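Local coordinates for protein adenylyltransferase VopS (Vibrio parahaemolyticus, PDB 3LET) that transfers AMP from ATP to a threonine of host Rho GTPases, blocking their signalling to downstream effectors and so inhibiting actin assembly in infected cells, at residues A[135-138]-A[139-143]. Residues are numbered along the deposited sequence; the frame is centred on the assembly and turned at random.
Sequences QRHI and EGLAS
Q135 and E139, one helical turn apart at the C-terminal end of helix 113-139, illustrate how an i/i+4 pair can tie side chain and backbone together. E139 N donates to Q135 O at 2.9 Å, and beyond this backbone bond the side chains add a second: Q135 NE2 gives a hydrogen to E139 OE2 at 3.1 Å, with an N-H...O angle of 157°. The torsions differ. Q135 swings CG away from its backbone N (chi1 -174°), whereas E139 turns CG opposite its own carbonyl carbon; with both chains extended further out, amide and carboxylate converge. The groups are not coplanar, their planes standing 65° apart. The acceptor lies close to the amide plane, but the donor reaches OE2 from above the carboxylate. Q135 CG also rests 3.5 Å from E139 CD, the carboxylate carbon, so the aliphatic part of the glutamine lies against the acid group as well.

Past E139 the bonding passes from i/i+4 to i/i+3. G140 N makes a weak bond to R136 O, and L141 N then turns to I138 O at 3.1 Å. L141 CG sits 3.4 Å from that same oxygen, its side chain lying against Fic-domain helix 260-274, which I138 also touches through Y274. H137 meets L141 CD2 obliquely; its NE2 hydrogen-bonds L310 O, with a weaker bond to S309 O. F252 of helix 238-255 touches E139 and A142. The partly exposed side-chain bond probably favours this pairing of torsions, in which a neutral amide N-H meets a carboxylate that is probably charged.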
ATOM      1  N   GLN A 135       2.391 -11.300   3.790  1.00 13.18           N
ATOM      2  CA  GLN A 135       1.141 -11.699   4.395  1.00 13.37           C
ATOM      3  C   GLN A 135       1.302 -13.016   5.192  1.00 15.42           C
ATOM      4  O   GLN A 135       0.746 -13.153   6.284  1.00 17.45           O
ATOM      5  CB  GLN A 135       0.083 -11.908   3.310  1.00 18.69           C
ATOM      6  CG  GLN A 135      -1.297 -12.190   3.853  1.00 19.93           C
ATOM      7  CD  GLN A 135      -2.317 -12.465   2.740  1.00 26.26           C
ATOM      8  OE1 GLN A 135      -1.984 -13.057   1.717  1.00 24.38           O
ATOM      9  NE2 GLN A 135      -3.559 -12.049   2.952  1.00 21.13           N
ATOM     10  N   ARG A 136       2.024 -13.980   4.639  1.00 15.92           N
ATOM     11  CA  ARG A 136       2.243 -15.245   5.394  1.00 20.82           C
ATOM     12  C   ARG A 136       2.849 -14.913   6.769  1.00 24.55           C
ATOM     13  O   ARG A 136       2.443 -15.463   7.813  1.00 20.69           O
ATOM     14  CB  ARG A 136       3.173 -16.203   4.642  1.00 19.67           C
ATOM     15  CG  ARG A 136       2.579 -16.754   3.348  1.00 27.51           C
ATOM     16  CD  ARG A 136       3.610 -17.479   2.436  1.00 17.55           C
ATOM     17  NE  ARG A 136       3.064 -17.494   1.078  1.00 17.88           N
ATOM     18  CZ  ARG A 136       3.721 -17.168  -0.024  1.00 23.36           C
ATOM     19  NH1 ARG A 136       5.009 -16.867   0.014  1.00 21.96           N
ATOM     20  NH2 ARG A 136       3.086 -17.197  -1.190  1.00 29.41           N
ATOM     21  N   HIS A 137       3.828 -14.017   6.785  1.00 17.72           N
ATOM     22  CA  HIS A 137       4.487 -13.697   8.043  1.00 20.31           C
ATOM     23  C   HIS A 137       3.545 -12.942   8.994  1.00 25.43           C
ATOM     24  O   HIS A 137       3.415 -13.275  10.175  1.00 18.05           O
ATOM     25  CB  HIS A 137       5.721 -12.837   7.835  1.00 18.11           C
ATOM     26  CG  HIS A 137       6.347 -12.417   9.129  1.00 24.36           C
ATOM     27  ND1 HIS A 137       7.127 -13.271   9.882  1.00 23.47           N
ATOM     28  CD2 HIS A 137       6.228 -11.279   9.855  1.00 25.96           C
ATOM     29  CE1 HIS A 137       7.506 -12.659  10.989  1.00 34.93           C
ATOM     30  NE2 HIS A 137       6.967 -11.451  11.003  1.00 24.51           N
ATOM     31  N   ILE A 138       2.916 -11.900   8.467  1.00 17.59           N
ATOM     32  CA  ILE A 138       2.120 -10.993   9.287  1.00 14.31           C
ATOM     33  C   ILE A 138       0.845 -11.645   9.808  1.00 20.51           C
ATOM     34  O   ILE A 138       0.576 -11.578  10.996  1.00 20.03           O
ATOM     35  CB  ILE A 138       1.834  -9.681   8.528  1.00 13.56           C
ATOM     36  CG1 ILE A 138       3.166  -8.956   8.329  1.00 15.87           C
ATOM     37  CG2 ILE A 138       0.861  -8.818   9.317  1.00 21.30           C
ATOM     38  CD1 ILE A 138       3.148  -7.840   7.319  1.00 15.91           C
ATOM     39  N   GLU A 139       0.078 -12.303   8.944  1.00 14.55           N
ATOM     40  CA  GLU A 139      -1.129 -12.998   9.384  1.00 13.60           C
ATOM     41  C   GLU A 139      -0.773 -14.242  10.225  1.00 20.49           C
ATOM     42  O   GLU A 139      -1.558 -14.668  11.064  1.00 23.58           O
ATOM     43  CB  GLU A 139      -2.019 -13.348   8.189  1.00 17.67           C
ATOM     44  CG  GLU A 139      -2.549 -12.083   7.495  1.00 22.96           C
ATOM     45  CD  GLU A 139      -3.630 -12.346   6.444  1.00 35.66           C
ATOM     46  OE1 GLU A 139      -3.962 -13.523   6.181  1.00 26.41           O
ATOM     47  OE2 GLU A 139      -4.155 -11.359   5.880  1.00 19.46           O
ATOM     48  N   GLY A 140       0.431 -14.773  10.034  1.00 22.17           N
ATOM     49  CA  GLY A 140       0.955 -15.837  10.885  1.00 23.40           C
ATOM     50  C   GLY A 140       1.044 -15.467  12.368  1.00 24.91           C
ATOM     51  O   GLY A 140       1.070 -16.367  13.214  1.00 24.19           O
ATOM     52  N   LEU A 141       1.114 -14.168  12.699  1.00 23.27           N
ATOM     53  CA  LEU A 141       1.248 -13.740  14.090  1.00 20.22           C
ATOM     54  C   LEU A 141      -0.043 -14.044  14.860  1.00 30.17           C
ATOM     55  O   LEU A 141      -0.029 -14.278  16.060  1.00 30.99           O
ATOM     56  CB  LEU A 141       1.567 -12.237  14.181  1.00 16.13           C
ATOM     57  CG  LEU A 141       2.851 -11.747  13.516  1.00 21.04           C
ATOM     58  CD1 LEU A 141       2.907 -10.212  13.508  1.00 25.49           C
ATOM     59  CD2 LEU A 141       4.062 -12.333  14.236  1.00 26.37           C
ATOM     60  N   ALA A 142      -1.162 -14.040  14.155  1.00 24.41           N
ATOM     61  CA  ALA A 142      -2.444 -14.351  14.778  1.00 37.94           C
ATOM     62  C   ALA A 142      -2.487 -15.770  15.358  1.00 39.85           C
ATOM     63  O   ALA A 142      -3.371 -16.085  16.157  1.00 44.15           O
ATOM     64  CB  ALA A 142      -3.574 -14.141  13.774  1.00 40.79           C
ATOM     65  N   SER A 143      -1.519 -16.610  14.987  1.00 40.82           N
ATOM     66  CA  SER A 143      -1.441 -17.983  15.508  1.00 35.07           C
ATOM     67  C   SER A 143      -0.155 -18.255  16.259  1.00 46.85           C
ATOM     68  O   SER A 143       0.259 -19.407  16.385  1.00 43.37           O
ATOM     69  CB  SER A 143      -1.507 -18.999  14.362  1.00 40.52           C
ATOM     70  OG  SER A 143      -2.615 -18.761  13.523  1.00 42.41           O
TER